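Local coordinates for acetyl-CoA acetyltransferase (Bacillus anthracis, PDB 3SS6), which probably catalyses, as a thiolase, the reversible condensation of two acetyl-CoA molecules into acetoacetyl-CoA and free coenzyme A, at residues 53-58 with 102-107; 97-102 with 385-390; 281-286 with 294-299; 361-366 with 375-380. One frame throughout, in Å; residues are numbered along the deposited sequence.

Contact 1: 53-58 with 102-107; sequences EVILGH and AMQIQL
Glu53, in strand 53-57, reaches across to Gln104 on helix 93-107. Its CG stands anti to the backbone N (chi1 -170°) and the chain bends at the next bond, which brings OE1 against the glutamine amide. Gln104 NE2 donates to Glu53 OE1 over 3.2 Å with an N-H...O angle of 159°. The proton leaves in the amide plane but arrives on the anti side of the carboxylate, and the two flat groups are turned 51° against each other. A carboxylate and an amide suit this buried place because each has a second polar partner: Glu53 OE2 bonds Thr83 and makes a salt bridge to Arg89 of the second subunit, while Gln104 OE1 bonds Ser110. Two residues on, Ile55 again faces the helix. Its extended branch ends in CD1, which lies over one face of the Gln104 amide, 4.2 Å from Gln104 CD, so the amide carries apolar packing on its face and hydrogen bonds at its polar atoms. Strand 53-57 runs parallel between strands 83-88 and 112-120; Tyr85 and Val113 from these neighbours touch both Ile55 and Gln104, and on the other side of the sheet Val54 and Leu56 meet helix 29-43.

Contact 2: 97-102 with 385-390; sequences AIMSAA and IGVALF. With K (potassium ion), chain F.
Met99 reaches from helix 93-107 to Val387 and Leu389 of strand 385-393. From CB its CG lies beside the backbone N (chi1 -65°), and this methylene comes within 4.4 Å of Leu389 CD1. SD is next and makes the tightest approach of the contact, 3.4 Å to Val387 CG1. The chain then turns at chi3 (56°), which folds CE back to 3.9 Å from the same Val387 CG1. An unbranched, flexible thioether suits this place, its bend laying both SD and CE against the valine; Tyr280 and Val282 of strand 275-284 flank it further. Helix 93-107 is buried between the N- and C-terminal halves of the sheet, as in the layered thiolase fold, and here it leans on the C-terminal half with its axis 10.2 Å from the strand at 54°. One residue back, Ile98 uses CG2, which sits 4.1 Å from Leu389 CD2, the two side chains crossing at about a right angle. Ser100 points from another side of the helix, and its small hydroxyl binds the potassium ion, with OG at 2.9 Å. Tyr85 of the same chain, and Ser100 and Tyr85 of the second subunit, supply the other three ligands.

Contact 3: 281-286 with 294-299; sequences SVAGVD and PAPAIR
Ser281, Ala283 and Val285, every second residue of the segment, turn their CB atoms onto the first turns of helix 294-305, and each meets it differently. Ser281 holds OG between its backbone N and carbonyl carbon (chi1 56°), from where it donates to the carbonyl oxygen of Ala297. The bond is short, OG to Ala297 O 2.6 Å, but the hydroxyl approaches from above the carbonyl plane, 41° out of it. Serine is small enough to let the helix close in and still supply a proton. Ala283 sets its methyl against the Pro296-Ala297 step: CB is 3.8 Å from Pro296 CB and 3.7 Å from the backbone N of Ala297. With a single methyl here, the axes of strand and helix can approach to 6.8 Å. This is a strand followed by a helix folded back over the sheet, the two directions 140° apart; in the thiolase fold helix 294-305 lies against the C-terminal half of the sheet, on the face away from helix 93-107. Past the strand end, Val285 lies across Pro296 at about a right angle, its CG1 3.7 Å from Pro296 CG. Proline fits the first turn of a helix, where its missing N-H costs no helical bond, and its rigid ring gives both Val285 and Ala283 a firm apolar surface.

Contact 4: 361-366 with 375-380; sequences VSLIHE and GIASLC
Two successive peptide groups of strand 375-380 offer a face to one methyl of Leu363. CD2 stands almost squarely above the Ile376-Ala377 peptide, 3.7 Å from Ile376 C and 3.9 Å from Ala377 N. It also lies over a face of the Gly375-Ile376 peptide, with Gly375 C 3.9 Å from CD2, so the methyl sits in the pleat where the two planes meet. The edges of these groups are taken by the sheet: Ile376 exchanges backbone hydrogen bonds with Leu314 and Glu316, while Gly375 and Ala377 pair with Ile391 and Leu389. Leu363 CD2 is also 3.7 Å from Ile376 O, but no hydrogen bond crosses the contact; the leucine meets the strand by van der Waals contact.

Leucine suits the task because its branch delivers a methyl at the end of a reaching arm. With chi1 at 180°, CG is swung to the side opposite the backbone N, and the fork reaches the strand. Gly375 matches it: with no side chain on the face turned to the helix, it lets CD2 settle directly against the main chain. Ala377, on the same face, adds only its CB, 3.9 Å from Leu363 CD2, and Ile376 puts its bulk on the opposite face.

The helix runs nearly antiparallel to the strand, at 163° with axes 8.9 Å apart. Strand 374-381 lies between strands 385-393 and 314-317, whose Ile391 and Leu314 flank Leu363, and across the sheet Ile376 packs on Leu302 of helix 294-305.

All four contacts hold helices against one mixed sheet, whose two halves correspond to the N- and C-terminal thiolase regions. Contacts 1 and 2 share helix 93-107 and Ala102, with centres 10 Å apart, and their segments alternate along the chain; contact 2 joins that helix, lying between the halves, to the C-terminal one. Contact 3, then contact 4, local pairs with centres 16 Å apart, fall between the two segments of contact 2. Their strands flank strand 385-393, bonding it through Ala283 and Ala377, while helices 294-305 and 352-370 cover opposite faces. Contacts 1, 2 and 3 also touch the second subunit, so the buried core runs up to that interface.

Contact 1: 53-58 with 102-107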
loop_
_atom_site.group_PDB
_atom_site.type_symbol
_atom_site.label_atom_id
_atom_site.label_comp_id
_atom_site.label_asym_id
_atom_site.label_seq_id
_atom_site.Cartn_x
_atom_site.Cartn_y
_atom_site.Cartn_z
ATOM N N GLU A 53 -4.729 34.710 16.045
ATOM C CA GLU A 53 -4.253 33.759 15.049
ATOM C C GLU A 53 -3.310 32.770 15.720
ATOM O O GLU A 53 -2.583 33.136 16.639
ATOM C CB GLU A 53 -3.465 34.513 13.976
ATOM C CG GLU A 53 -3.100 33.719 12.741
ATOM C CD GLU A 53 -4.123 33.895 11.641
ATOM O OE1 GLU A 53 -4.018 34.870 10.865
ATOM O OE2 GLU A 53 -5.032 33.052 11.563
ATOM N N VAL A 54 -3.338 31.524 15.258
ATOM C CA VAL A 54 -2.320 30.530 15.605
ATOM C C VAL A 54 -1.555 30.244 14.322
ATOM O O VAL A 54 -2.161 29.947 13.303
ATOM C CB VAL A 54 -2.953 29.220 16.108
ATOM C CG1 VAL A 54 -1.899 28.123 16.268
ATOM C CG2 VAL A 54 -3.692 29.477 17.442
ATOM N N ILE A 55 -0.232 30.367 14.354
ATOM C CA ILE A 55 0.571 30.086 13.162
ATOM C C ILE A 55 1.599 29.026 13.512
ATOM O O ILE A 55 2.388 29.212 14.439
ATOM C CB ILE A 55 1.310 31.352 12.672
ATOM C CG1 ILE A 55 0.328 32.512 12.554
ATOM C CG2 ILE A 55 1.997 31.080 11.313
ATOM C CD1 ILE A 55 0.985 33.804 12.067
ATOM N N LEU A 56 1.569 27.896 12.810
ATOM C CA LEU A 56 2.505 26.808 13.091
ATOM C C LEU A 56 3.360 26.448 11.888
ATOM O O LEU A 56 2.849 26.307 10.764
ATOM C CB LEU A 56 1.759 25.537 13.526
ATOM C CG LEU A 56 1.014 25.575 14.862
ATOM C CD1 LEU A 56 0.409 24.205 15.130
ATOM C CD2 LEU A 56 1.984 25.961 15.966
ATOM N N GLY A 57 4.634 26.179 12.141
ATOM C CA GLY A 57 5.533 25.700 11.111
ATOM C C GLY A 57 5.407 24.181 11.177
ATOM O O GLY A 57 5.407 23.613 12.263
ATOM N N HIS A 58 5.244 23.526 10.033
ATOM C CA HIS A 58 5.100 22.072 10.003
ATOM C C HIS A 58 5.638 21.489 8.692
ATOM O O HIS A 58 5.103 21.782 7.634
ATOM C CB HIS A 58 3.622 21.739 10.189
ATOM C CG HIS A 58 3.341 20.293 10.444
ATOM N ND1 HIS A 58 2.076 19.759 10.352
ATOM C CD2 HIS A 58 4.157 19.271 10.791
ATOM C CE1 HIS A 58 2.123 18.469 10.630
ATOM N NE2 HIS A 58 3.376 18.148 10.899
ATOM N N ALA A 102 5.124 37.967 14.003
ATOM C CA ALA A 102 5.654 39.304 14.250
ATOM C C ALA A 102 5.181 40.284 13.175
ATOM O O ALA A 102 4.813 41.428 13.482
ATOM C CB ALA A 102 7.177 39.270 14.326
ATOM N N MET A 103 5.167 39.842 11.920
ATOM C CA MET A 103 4.699 40.710 10.843
ATOM C C MET A 103 3.260 41.143 11.071
ATOM O O MET A 103 2.940 42.319 10.929
ATOM C CB MET A 103 4.824 40.034 9.472
ATOM C CG MET A 103 6.263 39.754 9.064
ATOM S SD MET A 103 6.457 39.406 7.289
ATOM C CE MET A 103 5.589 37.844 7.127
ATOM N N GLN A 104 2.389 40.194 11.406
ATOM C CA GLN A 104 0.992 40.532 11.657
ATOM C C GLN A 104 0.874 41.541 12.794
ATOM O O GLN A 104 0.080 42.474 12.728
ATOM C CB GLN A 104 0.170 39.287 11.997
ATOM C CG GLN A 104 -0.022 38.349 10.817
ATOM C CD GLN A 104 -1.099 37.305 11.067
ATOM O OE1 GLN A 104 -1.599 37.163 12.186
ATOM N NE2 GLN A 104 -1.453 36.571 10.028
ATOM N N ILE A 105 1.664 41.351 13.845
ATOM C CA ILE A 105 1.594 42.255 14.993
ATOM C C ILE A 105 2.161 43.627 14.653
ATOM O O ILE A 105 1.574 44.651 15.005
ATOM C CB ILE A 105 2.298 41.646 16.215
ATOM C CG1 ILE A 105 1.539 40.384 16.655
ATOM C CG2 ILE A 105 2.422 42.687 17.351
ATOM C CD1 ILE A 105 2.320 39.486 17.618
ATOM N N GLN A 106 3.294 43.657 13.958
ATOM C CA GLN A 106 3.877 44.943 13.585
ATOM C C GLN A 106 2.890 45.783 12.776
ATOM O O GLN A 106 2.806 47.008 12.946
ATOM C CB GLN A 106 5.149 44.738 12.769
ATOM C CG GLN A 106 6.304 44.075 13.511
ATOM C CD GLN A 106 7.441 43.726 12.554
ATOM O OE1 GLN A 106 7.659 42.552 12.206
ATOM N NE2 GLN A 106 8.149 44.754 12.093
ATOM N N LEU A 107 2.152 45.122 11.892
ATOM C CA LEU A 107 1.212 45.801 11.004
ATOM C C LEU A 107 -0.139 46.113 11.636
ATOM O O LEU A 107 -0.934 46.863 11.066
ATOM C CB LEU A 107 0.998 44.956 9.746
ATOM C CG LEU A 107 2.179 44.982 8.777
ATOM C CD1 LEU A 107 1.964 43.943 7.685
ATOM C CD2 LEU A 107 2.312 46.375 8.167
#

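Contact 2: 97-102 with 385-390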
loop_
_atom_site.group_PDB
_atom_site.type_symbol
_atom_site.label_atom_id
_atom_site.label_comp_id
_atom_site.label_asym_id
_atom_site.label_seq_id
_atom_site.Cartn_x
_atom_site.Cartn_y
_atom_site.Cartn_z
ATOM N N ALA A 97 7.221 30.802 11.371
ATOM C CA ALA A 97 5.919 31.015 12.013
ATOM C C ALA A 97 5.997 32.185 12.987
ATOM O O ALA A 97 5.098 33.020 13.047
ATOM C CB ALA A 97 5.434 29.738 12.733
ATOM N N ILE A 98 7.079 32.238 13.752
ATOM C CA ILE A 98 7.272 33.339 14.689
ATOM C C ILE A 98 7.449 34.659 13.939
ATOM O O ILE A 98 6.925 35.687 14.359
ATOM C CB ILE A 98 8.480 33.071 15.596
ATOM C CG1 ILE A 98 8.162 31.883 16.513
ATOM C CG2 ILE A 98 8.854 34.333 16.391
ATOM C CD1 ILE A 98 9.397 31.261 17.164
ATOM N N MET A 99 8.196 34.635 12.836
ATOM C CA MET A 99 8.403 35.840 12.032
ATOM C C MET A 99 7.102 36.347 11.411
ATOM O O MET A 99 6.843 37.555 11.392
ATOM C CB MET A 99 9.460 35.590 10.948
ATOM C CG MET A 99 10.832 35.327 11.558
ATOM S SD MET A 99 11.892 34.327 10.494
ATOM C CE MET A 99 11.877 35.300 8.984
ATOM N N SER A 100 6.289 35.417 10.923
ATOM C CA SER A 100 5.013 35.761 10.326
ATOM C C SER A 100 4.062 36.334 11.380
ATOM O O SER A 100 3.309 37.277 11.100
ATOM C CB SER A 100 4.409 34.544 9.630
ATOM O OG SER A 100 5.152 34.227 8.458
ATOM N N ALA A 101 4.118 35.788 12.592
ATOM C CA ALA A 101 3.345 36.345 13.702
ATOM C C ALA A 101 3.807 37.773 13.982
ATOM O O ALA A 101 2.988 38.694 14.175
ATOM C CB ALA A 101 3.510 35.482 14.961
ATOM N N ALA A 102 5.124 37.967 14.003
ATOM C CA ALA A 102 5.654 39.304 14.250
ATOM C C ALA A 102 5.181 40.284 13.175
ATOM O O ALA A 102 4.813 41.428 13.482
ATOM C CB ALA A 102 7.177 39.270 14.326
ATOM N N ILE A 385 18.341 27.468 2.427
ATOM C CA ILE A 385 17.932 28.718 3.057
ATOM C C ILE A 385 18.524 28.841 4.449
ATOM O O ILE A 385 18.728 27.844 5.140
ATOM C CB ILE A 385 16.393 28.849 3.083
ATOM C CG1 ILE A 385 15.831 28.618 1.678
ATOM C CG2 ILE A 385 15.957 30.221 3.604
ATOM C CD1 ILE A 385 14.301 28.599 1.614
ATOM N N GLY A 386 18.855 30.065 4.837
ATOM C CA GLY A 386 19.221 30.345 6.214
ATOM C C GLY A 386 18.232 31.350 6.770
ATOM O O GLY A 386 17.796 32.244 6.054
ATOM N N VAL A 387 17.878 31.208 8.040
ATOM C CA VAL A 387 16.967 32.148 8.679
ATOM C C VAL A 387 17.554 32.521 10.029
ATOM O O VAL A 387 18.142 31.676 10.693
ATOM C CB VAL A 387 15.571 31.527 8.860
ATOM C CG1 VAL A 387 14.602 32.542 9.457
ATOM C CG2 VAL A 387 15.054 31.018 7.515
ATOM N N ALA A 388 17.436 33.793 10.411
ATOM C CA ALA A 388 17.937 34.244 11.709
ATOM C C ALA A 388 16.944 35.170 12.402
ATOM O O ALA A 388 16.261 35.977 11.757
ATOM C CB ALA A 388 19.295 34.933 11.557
ATOM N N LEU A 389 16.882 35.044 13.725
ATOM C CA LEU A 389 15.963 35.808 14.549
ATOM C C LEU A 389 16.768 36.496 15.646
ATOM O O LEU A 389 17.616 35.874 16.286
ATOM C CB LEU A 389 14.925 34.856 15.165
ATOM C CG LEU A 389 13.850 35.501 16.037
ATOM C CD1 LEU A 389 13.016 36.486 15.233
ATOM C CD2 LEU A 389 12.967 34.413 16.644
ATOM N N PHE A 390 16.515 37.788 15.844
ATOM C CA PHE A 390 17.306 38.606 16.766
ATOM C C PHE A 390 16.396 39.080 17.883
ATOM O O PHE A 390 15.370 39.706 17.621
ATOM C CB PHE A 390 17.918 39.791 16.016
ATOM C CG PHE A 390 18.852 39.373 14.922
ATOM C CD1 PHE A 390 20.224 39.389 15.119
ATOM C CD2 PHE A 390 18.350 38.909 13.712
ATOM C CE1 PHE A 390 21.090 38.971 14.108
ATOM C CE2 PHE A 390 19.202 38.484 12.699
ATOM C CZ PHE A 390 20.573 38.523 12.891
HETATM K K K F . 3.102 34.823 6.430
#

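Contact 3: 281-286 with 294-299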
loop_
_atom_site.group_PDB
_atom_site.type_symbol
_atom_site.label_atom_id
_atom_site.label_comp_id
_atom_site.label_asym_id
_atom_site.label_seq_id
_atom_site.Cartn_x
_atom_site.Cartn_y
_atom_site.Cartn_z
ATOM N N SER A 281 15.865 37.744 9.525
ATOM C CA SER A 281 16.403 37.773 8.175
ATOM C C SER A 281 16.380 36.393 7.521
ATOM O O SER A 281 16.390 35.366 8.204
ATOM C CB SER A 281 17.830 38.307 8.203
ATOM O OG SER A 281 18.611 37.526 9.085
ATOM N N VAL A 282 16.356 36.393 6.192
ATOM C CA VAL A 282 16.295 35.162 5.400
ATOM C C VAL A 282 17.276 35.286 4.235
ATOM O O VAL A 282 17.299 36.308 3.544
ATOM C CB VAL A 282 14.871 34.946 4.829
ATOM C CG1 VAL A 282 14.826 33.717 3.935
ATOM C CG2 VAL A 282 13.854 34.819 5.960
ATOM N N ALA A 283 18.083 34.254 4.009
ATOM C CA ALA A 283 19.050 34.290 2.907
ATOM C C ALA A 283 19.035 32.980 2.126
ATOM O O ALA A 283 18.949 31.903 2.712
ATOM C CB ALA A 283 20.458 34.577 3.447
ATOM N N GLY A 284 19.088 33.071 0.804
ATOM C CA GLY A 284 19.137 31.877 -0.024
ATOM C C GLY A 284 20.537 31.509 -0.482
ATOM O O GLY A 284 21.309 32.368 -0.914
ATOM N N VAL A 285 20.849 30.216 -0.418
ATOM C CA VAL A 285 22.157 29.707 -0.830
ATOM C C VAL A 285 22.018 28.472 -1.707
ATOM O O VAL A 285 20.902 28.015 -1.974
ATOM C CB VAL A 285 23.020 29.329 0.398
ATOM C CG1 VAL A 285 23.319 30.560 1.240
ATOM C CG2 VAL A 285 22.325 28.252 1.238
ATOM N N ASP A 286 23.154 27.936 -2.151
ATOM C CA ASP A 286 23.202 26.698 -2.940
ATOM C C ASP A 286 22.635 25.520 -2.139
ATOM O O ASP A 286 23.146 25.190 -1.071
ATOM C CB ASP A 286 24.656 26.401 -3.328
ATOM C CG ASP A 286 24.804 25.161 -4.204
ATOM O OD1 ASP A 286 23.810 24.430 -4.416
ATOM O OD2 ASP A 286 25.934 24.913 -4.681
ATOM N N PRO A 294 22.940 29.780 7.678
ATOM C CA PRO A 294 22.973 30.758 8.772
ATOM C C PRO A 294 24.024 31.862 8.600
ATOM O O PRO A 294 23.823 32.942 9.138
ATOM C CB PRO A 294 23.281 29.900 10.004
ATOM C CG PRO A 294 22.691 28.536 9.645
ATOM C CD PRO A 294 22.964 28.387 8.174
ATOM N N ALA A 295 25.111 31.612 7.874
ATOM C CA ALA A 295 26.146 32.646 7.745
ATOM C C ALA A 295 25.617 33.922 7.070
ATOM O O ALA A 295 25.631 35.002 7.672
ATOM C CB ALA A 295 27.393 32.099 7.030
ATOM N N PRO A 296 25.138 33.811 5.819
ATOM C CA PRO A 296 24.585 35.024 5.205
ATOM C C PRO A 296 23.326 35.544 5.910
ATOM O O PRO A 296 23.098 36.753 5.887
ATOM C CB PRO A 296 24.260 34.582 3.769
ATOM C CG PRO A 296 24.152 33.097 3.838
ATOM C CD PRO A 296 25.143 32.670 4.884
ATOM N N ALA A 297 22.522 34.663 6.505
ATOM C CA ALA A 297 21.321 35.113 7.210
ATOM C C ALA A 297 21.700 35.956 8.416
ATOM O O ALA A 297 21.131 37.024 8.648
ATOM C CB ALA A 297 20.459 33.926 7.637
ATOM N N ILE A 298 22.685 35.485 9.170
ATOM C CA ILE A 298 23.143 36.235 10.339
ATOM C C ILE A 298 23.799 37.552 9.925
ATOM O O ILE A 298 23.501 38.603 10.495
ATOM C CB ILE A 298 24.060 35.385 11.237
ATOM C CG1 ILE A 298 23.227 34.295 11.930
ATOM C CG2 ILE A 298 24.785 36.262 12.275
ATOM C CD1 ILE A 298 24.055 33.264 12.682
ATOM N N ARG A 299 24.668 37.513 8.919
ATOM C CA ARG A 299 25.328 38.739 8.471
ATOM C C ARG A 299 24.304 39.768 8.014
ATOM O O ARG A 299 24.389 40.938 8.386
ATOM C CB ARG A 299 26.351 38.447 7.370
ATOM C CG ARG A 299 27.545 37.644 7.868
ATOM C CD ARG A 299 28.615 37.462 6.801
ATOM N NE ARG A 299 29.895 37.083 7.399
ATOM C CZ ARG A 299 30.626 36.036 7.022
ATOM N NH1 ARG A 299 30.216 35.250 6.037
ATOM N NH2 ARG A 299 31.776 35.781 7.630
#

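Contact 4: 361-366 with 375-380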
loop_
_atom_site.group_PDB
_atom_site.type_symbol
_atom_site.label_atom_id
_atom_site.label_comp_id
_atom_site.label_asym_id
_atom_site.label_seq_id
_atom_site.Cartn_x
_atom_site.Cartn_y
_atom_site.Cartn_z
ATOM N N VAL A 361 12.611 29.267 21.980
ATOM C CA VAL A 361 12.175 29.022 23.362
ATOM C C VAL A 361 13.383 28.850 24.282
ATOM O O VAL A 361 13.483 29.488 25.338
ATOM C CB VAL A 361 11.279 27.766 23.452
ATOM C CG1 VAL A 361 11.073 27.331 24.914
ATOM C CG2 VAL A 361 9.947 28.002 22.782
ATOM N N SER A 362 14.300 27.972 23.893
ATOM C CA SER A 362 15.469 27.690 24.723
ATOM C C SER A 362 16.370 28.912 24.927
ATOM O O SER A 362 16.859 29.178 26.041
ATOM C CB SER A 362 16.251 26.525 24.122
ATOM O OG SER A 362 15.418 25.367 24.073
ATOM N N LEU A 363 16.588 29.656 23.851
ATOM C CA LEU A 363 17.384 30.871 23.927
ATOM C C LEU A 363 16.792 31.873 24.909
ATOM O O LEU A 363 17.504 32.445 25.732
ATOM C CB LEU A 363 17.491 31.510 22.543
ATOM C CG LEU A 363 18.291 32.805 22.436
ATOM C CD1 LEU A 363 19.745 32.617 22.869
ATOM C CD2 LEU A 363 18.221 33.262 20.974
ATOM N N ILE A 364 15.486 32.095 24.815
ATOM C CA ILE A 364 14.839 33.078 25.679
ATOM C C ILE A 364 15.054 32.749 27.149
ATOM O O ILE A 364 15.429 33.613 27.945
ATOM C CB ILE A 364 13.335 33.170 25.390
ATOM C CG1 ILE A 364 13.101 33.839 24.034
ATOM C CG2 ILE A 364 12.635 33.946 26.495
ATOM C CD1 ILE A 364 11.698 33.637 23.477
ATOM N N HIS A 365 14.852 31.485 27.500
ATOM C CA HIS A 365 14.979 31.071 28.885
ATOM C C HIS A 365 16.416 31.098 29.383
ATOM O O HIS A 365 16.652 31.424 30.546
ATOM C CB HIS A 365 14.336 29.696 29.089
ATOM C CG HIS A 365 12.841 29.741 29.052
ATOM N ND1 HIS A 365 12.084 30.101 30.146
ATOM C CD2 HIS A 365 11.964 29.512 28.047
ATOM C CE1 HIS A 365 10.802 30.075 29.819
ATOM N NE2 HIS A 365 10.703 29.723 28.550
ATOM N N GLU A 366 17.369 30.766 28.513
ATOM C CA GLU A 366 18.772 30.757 28.937
ATOM C C GLU A 366 19.328 32.177 29.074
ATOM O O GLU A 366 20.095 32.455 29.990
ATOM C CB GLU A 366 19.630 29.882 28.001
ATOM C CG GLU A 366 21.125 29.750 28.390
ATOM C CD GLU A 366 21.377 29.021 29.720
ATOM O OE1 GLU A 366 20.436 28.457 30.313
ATOM O OE2 GLU A 366 22.542 29.011 30.170
ATOM N N GLY A 375 20.273 37.973 21.999
ATOM C CA GLY A 375 20.282 36.606 21.496
ATOM C C GLY A 375 20.100 36.534 19.991
ATOM O O GLY A 375 19.389 37.344 19.401
ATOM N N ILE A 376 20.766 35.564 19.373
ATOM C CA ILE A 376 20.536 35.253 17.965
ATOM C C ILE A 376 20.176 33.786 17.865
ATOM O O ILE A 376 20.893 32.938 18.399
ATOM C CB ILE A 376 21.802 35.486 17.125
ATOM C CG1 ILE A 376 22.241 36.949 17.214
ATOM C CG2 ILE A 376 21.553 35.090 15.679
ATOM C CD1 ILE A 376 23.586 37.232 16.513
ATOM N N ALA A 377 19.073 33.484 17.181
ATOM C CA ALA A 377 18.725 32.101 16.887
ATOM C C ALA A 377 18.711 31.942 15.368
ATOM O O ALA A 377 18.122 32.752 14.657
ATOM C CB ALA A 377 17.370 31.738 17.473
ATOM N N SER A 378 19.352 30.895 14.867
ATOM C CA SER A 378 19.471 30.750 13.422
ATOM C C SER A 378 19.618 29.298 13.030
ATOM O O SER A 378 20.176 28.500 13.777
ATOM C CB SER A 378 20.687 31.544 12.922
ATOM O OG SER A 378 20.808 31.488 11.508
ATOM N N LEU A 379 19.123 28.951 11.849
ATOM C CA LEU A 379 19.278 27.573 11.399
ATOM C C LEU A 379 19.265 27.431 9.895
ATOM O O LEU A 379 18.711 28.276 9.204
ATOM C CB LEU A 379 18.236 26.664 12.065
ATOM C CG LEU A 379 16.761 26.713 11.680
ATOM C CD1 LEU A 379 16.035 25.703 12.551
ATOM C CD2 LEU A 379 16.177 28.106 11.873
ATOM N N CYS A 380 19.900 26.362 9.408
ATOM C CA CYS A 380 19.940 26.051 7.989
ATOM C C CYS A 380 18.628 25.372 7.628
ATOM O O CYS A 380 17.884 24.922 8.500
ATOM C CB CYS A 380 21.122 25.133 7.647
ATOM S SG CYS A 380 21.021 23.466 8.421
#